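Side-chain contacts in DotU family type IV/VI secretion system protein (Acinetobacter baumannii, PDB 6Y4R), which is probably an inner-membrane component of the bacterial type VI secretion system, represented here by its helical cytoplasmic domain: residues C128-F133 against H147-V152; D10-I15 against L122-Y127; Q103-L108 against E143-L148; F16-Q21 against D67-T72. All coordinates share one frame; numbering follows the deposited sequence.

Interaction 1 of 4, residues C128-F133 against H147-V152; sequences CLLLGF and HLVARV
Val-149 drives its forked side chain between Leu-129 and Leu-130, and this fork carries the contact. With CG1 anti to the backbone N (chi1 -179°), the two methyls diverge toward different leucines: CG2 meets CB of Leu-129 at 3.8 Å, close to that residue's main chain, while CG1 finds CD2 of Leu-130, also at 3.8 Å. A beta-branched residue suits the spot because both its methyls sit near the helix and need no long reach; the CA atoms of Leu-129 and Val-149 are 6.5 Å apart. The Leu-129 side is the packed one, since this leucine is buried and directed at the partner helix. Leu-130 lies at the solvent side, and only the end of its side chain bends in, crossing Val-149 at a slant; Ala-150, the residue after Val-149, turns away from the contact. Past Leu-130, helix 119-130 ends in a Schellman motif, with Phe-133 N bonded to Cys-128 O at 3.1 Å and Gly-132 N to Leu-129 O. Gly-132 takes the positive phi of the C-prime position, which glycine adopts readily, having no side chain. Leu-129 also rests on Phe-104 and Phe-105 of helix 100-114, while Cys-128 turns to helices 9-19 and 52-71.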
# COMPACT_ATOMS: atom_id res chain seq x y z
N CYS A 128 3.48 4.47 0.60
CA CYS A 128 2.07 4.39 0.22
C CYS A 128 1.38 5.73 0.43
O CYS A 128 0.46 6.09 -0.30
CB CYS A 128 1.39 3.29 1.03
SG CYS A 128 2.03 1.64 0.64
N LEU A 129 1.79 6.48 1.47
CA LEU A 129 1.22 7.81 1.65
C LEU A 129 1.65 8.78 0.55
O LEU A 129 0.81 9.55 0.05
CB LEU A 129 1.58 8.35 3.05
CG LEU A 129 0.95 7.61 4.24
CD1 LEU A 129 1.65 7.89 5.56
CD2 LEU A 129 -0.53 7.96 4.35
N LEU A 130 2.92 8.74 0.10
CA LEU A 130 3.33 9.60 -1.02
C LEU A 130 2.70 9.20 -2.35
O LEU A 130 2.58 10.06 -3.24
CB LEU A 130 4.85 9.66 -1.23
CG LEU A 130 5.89 9.99 -0.15
CD1 LEU A 130 7.31 9.64 -0.63
CD2 LEU A 130 5.77 11.45 0.14
N LEU A 131 2.29 7.93 -2.53
CA LEU A 131 1.61 7.53 -3.75
C LEU A 131 0.08 7.64 -3.66
O LEU A 131 -0.63 6.96 -4.42
CB LEU A 131 2.01 6.11 -4.17
CG LEU A 131 3.47 5.74 -4.36
CD1 LEU A 131 3.58 4.26 -4.83
CD2 LEU A 131 4.16 6.70 -5.34
N GLY A 132 -0.43 8.45 -2.74
CA GLY A 132 -1.80 8.93 -2.79
C GLY A 132 -2.76 8.30 -1.82
O GLY A 132 -3.93 8.71 -1.78
N PHE A 133 -2.31 7.37 -0.99
CA PHE A 133 -3.20 6.76 -0.03
C PHE A 133 -3.64 7.78 1.01
O PHE A 133 -2.80 8.47 1.61
CB PHE A 133 -2.54 5.56 0.66
CG PHE A 133 -3.42 4.89 1.69
CD1 PHE A 133 -4.25 3.83 1.34
CD2 PHE A 133 -3.46 5.35 2.99
CE1 PHE A 133 -5.08 3.22 2.27
CE2 PHE A 133 -4.29 4.73 3.93
CZ PHE A 133 -5.09 3.68 3.57
N HIS A 147 0.51 17.06 6.67
CA HIS A 147 1.45 17.23 7.77
C HIS A 147 1.86 15.88 8.34
O HIS A 147 3.01 15.70 8.74
CB HIS A 147 0.93 18.19 8.83
CG HIS A 147 2.00 19.06 9.39
ND1 HIS A 147 1.78 20.10 10.25
CD2 HIS A 147 3.34 19.05 9.16
CE1 HIS A 147 2.94 20.69 10.54
NE2 HIS A 147 3.90 20.06 9.89
N LEU A 148 0.96 14.90 8.36
CA LEU A 148 1.37 13.58 8.85
C LEU A 148 2.39 12.95 7.92
O LEU A 148 3.40 12.39 8.39
CB LEU A 148 0.17 12.65 9.00
CG LEU A 148 0.47 11.15 9.03
CD1 LEU A 148 1.19 10.77 10.28
CD2 LEU A 148 -0.84 10.41 8.99
N VAL A 149 2.19 13.06 6.61
CA VAL A 149 3.15 12.53 5.65
C VAL A 149 4.49 13.23 5.81
O VAL A 149 5.54 12.60 5.72
CB VAL A 149 2.61 12.66 4.22
CG1 VAL A 149 3.60 12.09 3.22
CG2 VAL A 149 1.25 11.96 4.10
N ALA A 150 4.46 14.54 6.07
CA ALA A 150 5.69 15.30 6.16
C ALA A 150 6.56 14.82 7.32
O ALA A 150 7.78 14.69 7.16
CB ALA A 150 5.36 16.78 6.32
N ARG A 151 5.96 14.56 8.48
CA ARG A 151 6.74 14.21 9.67
C ARG A 151 7.12 12.75 9.76
O ARG A 151 8.17 12.43 10.31
CB ARG A 151 6.01 14.57 10.94
CG ARG A 151 5.00 15.63 10.79
CD ARG A 151 4.19 15.77 12.01
NE ARG A 151 3.52 17.07 12.03
CZ ARG A 151 2.77 17.54 13.03
NH1 ARG A 151 2.62 16.83 14.11
NH2 ARG A 151 2.23 18.73 12.91
N VAL A 152 6.27 11.85 9.27
CA VAL A 152 6.75 10.48 9.15
C VAL A 152 7.96 10.46 8.24
O VAL A 152 8.92 9.73 8.48
CB VAL A 152 5.62 9.57 8.65
CG1 VAL A 152 6.10 8.14 8.55
CG2 VAL A 152 4.44 9.64 9.58

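Interaction 2 of 4, residues D10-I15 against L122-Y127; sequences DGFYLI and LEVFHY
Just before Tyr-127, His-126 N bonds to Leu-122 O at 3.0 Å, and Tyr-127 N itself bonds to Glu-123 O at 3.1 Å; the tyrosine lies on the side of this helix that meets Phe-12. Between the segments the contact is apolar. The tyrosine ring comes edge-on, CD2 and CE2 foremost, over one face of the Phe-12 ring, a T-shaped stack with the planes at 79° and the centroids 4.9 Å apart. The approach is off-centre: Tyr-127 CD2 stands above the rim of the phenylalanine, 3.6 Å from its CE2, and CE2 of the tyrosine lies near CD2 and CG. In such a pair the slightly positive C-H edge of one ring points into the electron-rich face of the other, so two aromatic residues suit a place where the CA atoms of Phe-12 and Tyr-127 are still 9.3 Å apart. In this all-helical domain the contact ties helix 9-19, near the start of the chain, to helix 119-130, more than a hundred residues later. Val-124, one turn before Tyr-127, supplies a different surface to the same ring: its CG1 lies at the ring's edge, 4.3 Å from Phe-12 CZ, and a short branched side chain fits there because the long phenylalanine does most of the reaching. CG of Phe-12 sits anti to the carbonyl carbon (chi1 -77°), which sends the ring toward helix 119-130. Ile-5 of helix 4-7 touches Phe-12, Val-124 and Tyr-127, and Leu-65 of helix 52-71 also packs on Phe-12.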
# COMPACT_ATOMS: atom_id res chain seq x y z
N ASP A 10 8.21 -3.80 -8.27
CA ASP A 10 7.35 -4.19 -9.39
C ASP A 10 5.88 -3.88 -9.11
O ASP A 10 5.15 -3.46 -10.02
CB ASP A 10 7.52 -5.68 -9.70
CG ASP A 10 8.83 -6.00 -10.43
OD1 ASP A 10 9.51 -5.07 -10.93
OD2 ASP A 10 9.17 -7.21 -10.53
N GLY A 11 5.43 -4.08 -7.87
CA GLY A 11 4.04 -3.81 -7.52
C GLY A 11 3.71 -2.32 -7.51
O GLY A 11 2.63 -1.92 -7.96
N PHE A 12 4.61 -1.50 -6.95
CA PHE A 12 4.38 -0.06 -6.88
C PHE A 12 4.32 0.58 -8.26
O PHE A 12 3.68 1.62 -8.44
CB PHE A 12 5.47 0.63 -6.05
CG PHE A 12 5.31 0.46 -4.56
CD1 PHE A 12 4.07 0.65 -3.96
CD2 PHE A 12 6.40 0.17 -3.76
CE1 PHE A 12 3.91 0.50 -2.57
CE2 PHE A 12 6.25 0.02 -2.36
CZ PHE A 12 5.00 0.19 -1.77
N TYR A 13 5.00 -0.01 -9.26
CA TYR A 13 4.96 0.55 -10.61
C TYR A 13 3.57 0.47 -11.22
O TYR A 13 3.18 1.33 -12.03
CB TYR A 13 5.91 -0.16 -11.55
CG TYR A 13 5.82 0.35 -12.99
CD1 TYR A 13 6.03 1.70 -13.28
CD2 TYR A 13 5.51 -0.50 -14.06
CE1 TYR A 13 5.95 2.18 -14.60
CE2 TYR A 13 5.42 -0.03 -15.37
CZ TYR A 13 5.64 1.30 -15.63
OH TYR A 13 5.53 1.67 -16.96
N LEU A 14 2.83 -0.59 -10.88
CA LEU A 14 1.46 -0.77 -11.36
C LEU A 14 0.48 0.12 -10.62
O LEU A 14 -0.55 0.50 -11.18
CB LEU A 14 1.05 -2.24 -11.23
CG LEU A 14 1.94 -3.37 -11.79
CD1 LEU A 14 1.40 -4.72 -11.37
CD2 LEU A 14 2.02 -3.31 -13.30
N ILE A 15 0.81 0.48 -9.36
CA ILE A 15 0.10 1.56 -8.66
C ILE A 15 0.31 2.87 -9.38
O ILE A 15 -0.61 3.69 -9.50
CB ILE A 15 0.62 1.71 -7.22
CG1 ILE A 15 0.52 0.41 -6.41
CG2 ILE A 15 -0.15 2.85 -6.54
CD1 ILE A 15 -0.75 0.22 -5.73
N LEU A 122 8.22 0.79 8.03
CA LEU A 122 7.70 2.15 8.09
C LEU A 122 8.00 2.93 6.82
O LEU A 122 7.23 3.81 6.44
CB LEU A 122 8.20 2.86 9.36
CG LEU A 122 7.99 4.36 9.58
CD1 LEU A 122 6.54 4.60 9.98
CD2 LEU A 122 8.89 4.82 10.69
N GLU A 123 9.10 2.59 6.14
CA GLU A 123 9.40 3.19 4.83
C GLU A 123 8.33 2.85 3.79
O GLU A 123 8.05 3.66 2.90
CB GLU A 123 10.76 2.69 4.35
CG GLU A 123 11.95 3.57 4.71
CD GLU A 123 13.25 2.78 4.71
OE1 GLU A 123 13.17 1.55 4.55
OE2 GLU A 123 14.35 3.39 4.76
N VAL A 124 7.76 1.64 3.87
CA VAL A 124 6.66 1.23 2.99
C VAL A 124 5.39 2.03 3.30
O VAL A 124 4.72 2.53 2.38
CB VAL A 124 6.42 -0.30 3.11
CG1 VAL A 124 5.12 -0.71 2.46
CG2 VAL A 124 7.57 -1.08 2.49
N PHE A 125 5.03 2.16 4.59
CA PHE A 125 3.81 2.90 4.91
C PHE A 125 3.91 4.37 4.52
O PHE A 125 2.90 4.97 4.13
CB PHE A 125 3.48 2.80 6.39
CG PHE A 125 2.67 1.59 6.76
CD1 PHE A 125 3.19 0.32 6.63
CD2 PHE A 125 1.37 1.72 7.23
CE1 PHE A 125 2.44 -0.79 6.98
CE2 PHE A 125 0.62 0.61 7.57
CZ PHE A 125 1.16 -0.64 7.45
N HIS A 126 5.11 4.97 4.64
CA HIS A 126 5.32 6.34 4.16
C HIS A 126 5.18 6.43 2.65
O HIS A 126 4.56 7.36 2.13
CB HIS A 126 6.70 6.83 4.61
CG HIS A 126 7.10 8.16 4.06
ND1 HIS A 126 8.09 8.30 3.12
CD2 HIS A 126 6.68 9.42 4.35
CE1 HIS A 126 8.26 9.59 2.83
NE2 HIS A 126 7.41 10.29 3.57
N TYR A 127 5.75 5.46 1.93
CA TYR A 127 5.71 5.48 0.47
C TYR A 127 4.30 5.26 -0.08
O TYR A 127 3.96 5.79 -1.14
CB TYR A 127 6.69 4.44 -0.08
CG TYR A 127 6.98 4.59 -1.54
CD1 TYR A 127 7.58 5.73 -2.02
CD2 TYR A 127 6.70 3.57 -2.43
CE1 TYR A 127 7.85 5.88 -3.38
CE2 TYR A 127 6.98 3.70 -3.79
CZ TYR A 127 7.55 4.85 -4.25
OH TYR A 127 7.84 5.00 -5.59

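Interaction 3 of 4, residues Q103-L108 against E143-L148; sequences QFFEIL and ESLNHL
Leu-148 is a two-pronged bump that fits the hollow between Phe-105 and Leu-108, residues one turn apart on helix 100-114. Its CD2 prong presses on the phenylalanine, 3.6 Å from CE1 and a little farther from CD1. The other prong, CD1, runs tip to tip into Leu-108 CD2 at 4.1 Å. With CG anti to the backbone N (chi1 160°), the leucine extends far enough from its own helix for both prongs to arrive. Large side chains are needed, because the axes of the two short helical segments come no closer than 14.2 Å and diverge by 30°, running in roughly the same direction. Helix 143-159 is thus joined to helix 100-114 here through side-chain ends rather than by close backbone packing. The fit is also reciprocal: the Phe-105 ring is itself a bump that enters the shallow hollow between Leu-145 and Leu-148, again one turn apart. Leu-145 bounds that hollow with its CD1, 4.0 Å from Phe-105 CZ, its side chain lying nearly at right angles to the phenylalanine; its CB starts off to one side, and only the branched end swings in. Flat and broad, Phe-105 can touch both leucines at once along CD1, CE1 and CZ. Other neighbours reach the same ring: CD1 of Phe-104 lies over the centre of one face, and Tyr-137 meets it edge-to-face.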
# COMPACT_ATOMS: atom_id res chain seq x y z
N GLN A 103 -7.17 1.39 10.05
CA GLN A 103 -6.17 0.51 10.65
C GLN A 103 -4.79 0.67 10.02
O GLN A 103 -3.79 0.37 10.67
CB GLN A 103 -6.68 -0.93 10.57
CG GLN A 103 -5.76 -1.93 11.17
CD GLN A 103 -6.48 -3.20 11.46
OE1 GLN A 103 -5.89 -4.28 11.44
NE2 GLN A 103 -7.77 -3.09 11.76
N PHE A 104 -4.72 1.16 8.78
CA PHE A 104 -3.43 1.55 8.21
C PHE A 104 -2.72 2.56 9.12
O PHE A 104 -1.49 2.53 9.27
CB PHE A 104 -3.67 2.11 6.80
CG PHE A 104 -2.45 2.69 6.11
CD1 PHE A 104 -1.86 3.88 6.52
CD2 PHE A 104 -1.94 2.06 4.98
CE1 PHE A 104 -0.76 4.42 5.85
CE2 PHE A 104 -0.83 2.60 4.29
CZ PHE A 104 -0.25 3.78 4.74
N PHE A 105 -3.50 3.45 9.75
CA PHE A 105 -2.93 4.50 10.60
C PHE A 105 -2.66 4.04 12.02
O PHE A 105 -1.79 4.62 12.67
CB PHE A 105 -3.84 5.73 10.55
CG PHE A 105 -3.85 6.42 9.19
CD1 PHE A 105 -2.71 7.08 8.73
CD2 PHE A 105 -4.96 6.34 8.35
CE1 PHE A 105 -2.68 7.69 7.48
CE2 PHE A 105 -4.94 6.94 7.11
CZ PHE A 105 -3.79 7.62 6.67
N GLU A 106 -3.38 3.02 12.52
CA GLU A 106 -3.03 2.37 13.78
C GLU A 106 -1.69 1.66 13.66
O GLU A 106 -0.82 1.80 14.53
CB GLU A 106 -4.12 1.38 14.16
CG GLU A 106 -5.49 2.01 14.19
CD GLU A 106 -6.47 1.27 15.09
OE1 GLU A 106 -7.41 1.92 15.62
OE2 GLU A 106 -6.36 0.03 15.22
N ILE A 107 -1.51 0.88 12.59
CA ILE A 107 -0.25 0.19 12.32
C ILE A 107 0.88 1.20 12.10
O ILE A 107 2.04 0.97 12.50
CB ILE A 107 -0.40 -0.78 11.12
CG1 ILE A 107 -1.55 -1.78 11.40
CG2 ILE A 107 0.93 -1.48 10.82
CD1 ILE A 107 -1.92 -2.72 10.25
N LEU A 108 0.57 2.32 11.47
CA LEU A 108 1.60 3.32 11.25
C LEU A 108 2.09 3.89 12.57
O LEU A 108 3.30 4.05 12.77
CB LEU A 108 1.07 4.42 10.33
CG LEU A 108 1.96 5.64 10.10
CD1 LEU A 108 3.09 5.26 9.15
CD2 LEU A 108 1.15 6.77 9.52
N GLU A 143 -5.42 18.67 4.95
CA GLU A 143 -4.14 19.24 5.35
C GLU A 143 -3.54 18.46 6.51
O GLU A 143 -2.31 18.42 6.67
CB GLU A 143 -4.24 20.73 5.66
CG GLU A 143 -4.56 21.58 4.43
CD GLU A 143 -5.27 22.88 4.74
OE1 GLU A 143 -5.68 23.09 5.91
OE2 GLU A 143 -5.44 23.70 3.81
N SER A 144 -4.40 17.90 7.36
CA SER A 144 -3.91 17.06 8.45
C SER A 144 -3.12 15.89 7.89
O SER A 144 -2.18 15.41 8.54
CB SER A 144 -5.06 16.58 9.33
OG SER A 144 -4.59 15.82 10.42
N LEU A 145 -3.46 15.42 6.70
CA LEU A 145 -2.76 14.26 6.15
C LEU A 145 -1.41 14.66 5.55
O LEU A 145 -0.43 13.94 5.71
CB LEU A 145 -3.62 13.57 5.11
CG LEU A 145 -2.92 12.44 4.35
CD1 LEU A 145 -2.77 11.20 5.25
CD2 LEU A 145 -3.69 12.11 3.09
N ASN A 146 -1.32 15.82 4.92
CA ASN A 146 -0.02 16.25 4.43
C ASN A 146 0.96 16.47 5.57
O ASN A 146 2.13 16.09 5.47
CB ASN A 146 -0.17 17.51 3.58
CG ASN A 146 -0.81 17.24 2.23
OD1 ASN A 146 -1.00 16.08 1.82
ND2 ASN A 146 -1.20 18.32 1.56
N HIS A 147 0.51 17.06 6.67
CA HIS A 147 1.45 17.23 7.77
C HIS A 147 1.86 15.88 8.34
O HIS A 147 3.01 15.70 8.74
CB HIS A 147 0.93 18.19 8.83
CG HIS A 147 2.00 19.06 9.39
ND1 HIS A 147 1.78 20.10 10.25
CD2 HIS A 147 3.34 19.05 9.16
CE1 HIS A 147 2.94 20.69 10.54
NE2 HIS A 147 3.90 20.06 9.89
N LEU A 148 0.96 14.90 8.36
CA LEU A 148 1.37 13.58 8.85
C LEU A 148 2.39 12.95 7.92
O LEU A 148 3.40 12.39 8.39
CB LEU A 148 0.17 12.65 9.00
CG LEU A 148 0.47 11.15 9.03
CD1 LEU A 148 1.19 10.77 10.28
CD2 LEU A 148 -0.84 10.41 8.99

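Interaction 4 of 4, residues F16-Q21 against D67-T72; sequences FLIRNQ and DETIVT
Ile-18 and Thr-69 meet methyl to methyl, and the isoleucine can be traced outward from its root. Its CB lies 4.1 Å from Thr-69 CG2. CG1 sits anti to the carbonyl carbon (chi1 -61°), leaving CG2 anti to the backbone N, where it meets the same methyl at 3.6 Å. The longer branch stays extended, so that CD1 passes on to the next residue and rests 3.7 Å from Ile-70 CG1, with Ile-70 CD1 at 4.0 Å. One isoleucine thus serves two successive residues, its short arm for the threonine and its long arm for Ile-70. Threonine suits its place in two ways: CG2 faces the neighbouring helix, while OG1 is satisfied within its own helix by Leu-65 O. Arg-19 adds only aliphatic chain, crossing the Thr-69 side chain at about a right angle, with CG 4.1 Å from Thr-69 CG2. Beyond it, a Schellman motif closes helix 9-19, with Gln-21 at positive phi; Gln-21 NE2 donates to Arg-19 O (3.1 Å) from above the carbonyl plane. The contact joins the last turns of helices 9-19 and 52-71, where Glu-68 makes a salt bridge to Arg-138 and Asp-67 bonds to Trp-85 of helix 79-85.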
# COMPACT_ATOMS: atom_id res chain seq x y z
N PHE A 16 1.55 3.14 -9.79
CA PHE A 16 1.88 4.38 -10.47
C PHE A 16 1.17 4.48 -11.81
O PHE A 16 0.77 5.58 -12.21
CB PHE A 16 3.40 4.48 -10.63
CG PHE A 16 3.93 5.90 -10.70
CD1 PHE A 16 3.40 6.91 -9.91
CD2 PHE A 16 4.97 6.22 -11.58
CE1 PHE A 16 3.89 8.21 -9.99
CE2 PHE A 16 5.47 7.52 -11.67
CZ PHE A 16 4.93 8.52 -10.88
N LEU A 17 0.98 3.36 -12.52
CA LEU A 17 0.32 3.40 -13.83
C LEU A 17 -1.14 3.78 -13.71
O LEU A 17 -1.66 4.56 -14.52
CB LEU A 17 0.41 2.05 -14.56
CG LEU A 17 1.74 1.57 -15.13
CD1 LEU A 17 1.60 0.12 -15.60
CD2 LEU A 17 2.25 2.48 -16.25
N ILE A 18 -1.83 3.22 -12.73
CA ILE A 18 -3.24 3.56 -12.51
C ILE A 18 -3.38 5.01 -12.09
O ILE A 18 -4.29 5.72 -12.54
CB ILE A 18 -3.88 2.60 -11.49
CG1 ILE A 18 -3.82 1.17 -12.02
CG2 ILE A 18 -5.28 3.05 -11.11
CD1 ILE A 18 -4.59 0.18 -11.19
N ARG A 19 -2.46 5.48 -11.24
CA ARG A 19 -2.46 6.89 -10.88
C ARG A 19 -2.25 7.74 -12.11
O ARG A 19 -2.82 8.82 -12.23
CB ARG A 19 -1.36 7.14 -9.85
CG ARG A 19 -1.64 6.66 -8.42
CD ARG A 19 -0.60 7.28 -7.51
NE ARG A 19 -1.06 8.47 -6.80
CZ ARG A 19 -0.29 9.54 -6.60
NH1 ARG A 19 0.95 9.57 -7.09
NH2 ARG A 19 -0.77 10.59 -5.94
N ASN A 20 -1.46 7.23 -13.05
CA ASN A 20 -1.16 7.90 -14.31
C ASN A 20 -2.15 7.56 -15.41
O ASN A 20 -1.84 7.73 -16.60
CB ASN A 20 0.26 7.56 -14.75
CG ASN A 20 1.30 8.10 -13.80
OD1 ASN A 20 0.98 8.90 -12.90
ND2 ASN A 20 2.56 7.71 -14.01
N GLN A 21 -3.33 7.07 -15.04
CA GLN A 21 -4.49 6.94 -15.90
C GLN A 21 -4.36 5.79 -16.89
O GLN A 21 -5.16 5.69 -17.83
CB GLN A 21 -4.79 8.26 -16.63
CG GLN A 21 -5.29 9.35 -15.68
CD GLN A 21 -6.24 8.80 -14.62
OE1 GLN A 21 -7.43 8.59 -14.88
NE2 GLN A 21 -5.73 8.58 -13.41
N ASP A 67 -6.21 -0.97 -3.44
CA ASP A 67 -7.67 -0.99 -3.42
C ASP A 67 -8.24 0.41 -3.57
O ASP A 67 -9.16 0.63 -4.37
CB ASP A 67 -8.22 -1.61 -2.13
CG ASP A 67 -8.15 -3.15 -2.09
OD1 ASP A 67 -7.83 -3.81 -3.11
OD2 ASP A 67 -8.56 -3.73 -1.05
N GLU A 68 -7.67 1.39 -2.86
CA GLU A 68 -8.26 2.73 -2.88
C GLU A 68 -7.88 3.52 -4.12
O GLU A 68 -8.66 4.38 -4.57
CB GLU A 68 -7.90 3.50 -1.60
CG GLU A 68 -8.08 5.02 -1.72
CD GLU A 68 -7.59 5.80 -0.49
OE1 GLU A 68 -8.05 5.49 0.62
OE2 GLU A 68 -6.74 6.71 -0.63
N THR A 69 -6.71 3.25 -4.69
CA THR A 69 -6.36 3.85 -5.97
C THR A 69 -7.39 3.48 -7.02
O THR A 69 -7.83 4.34 -7.81
CB THR A 69 -4.96 3.38 -6.39
OG1 THR A 69 -4.00 3.81 -5.41
CG2 THR A 69 -4.59 3.93 -7.73
N ILE A 70 -7.78 2.21 -7.06
CA ILE A 70 -8.72 1.72 -8.06
C ILE A 70 -10.14 2.23 -7.79
O ILE A 70 -10.83 2.68 -8.70
CB ILE A 70 -8.68 0.18 -8.12
CG1 ILE A 70 -7.40 -0.27 -8.81
CG2 ILE A 70 -9.95 -0.36 -8.78
CD1 ILE A 70 -7.17 -1.73 -8.76
N VAL A 71 -10.60 2.14 -6.54
CA VAL A 71 -11.99 2.47 -6.25
C VAL A 71 -12.27 3.98 -6.32
O VAL A 71 -13.41 4.38 -6.60
CB VAL A 71 -12.39 1.84 -4.89
CG1 VAL A 71 -11.82 2.62 -3.67
CG2 VAL A 71 -13.89 1.67 -4.80
N THR A 72 -11.27 4.85 -6.11
CA THR A 72 -11.47 6.30 -6.14
C THR A 72 -11.50 6.86 -7.56
O THR A 72 -11.88 8.03 -7.76
CB THR A 72 -10.39 7.03 -5.33
OG1 THR A 72 -9.08 6.55 -5.69
CG2 THR A 72 -10.62 6.83 -3.84

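The four contacts share a core of helices. Interactions 1 and 3 lie closest, with centres about 7 Å apart, and both draw on helix 143-159; Phe-133 CE2 touches Phe-104 CG at 3.5 Å between them. Interaction 1 follows interaction 2 directly along helix 119-130, at its C-terminal end, and Cys-128 SG lies 3.9 Å from Phe-12 CE1. Helix 9-19 likewise serves interaction 2 through Phe-12 and interaction 4 nearly two turns later, centres about 13 Å apart. Interactions 3 and 4 stand at the ends of this series, about 19 Å between centres and about 7 Å between nearest atoms. Packing of Phe-125 on Ile-107 further joins interaction 2 to interaction 3.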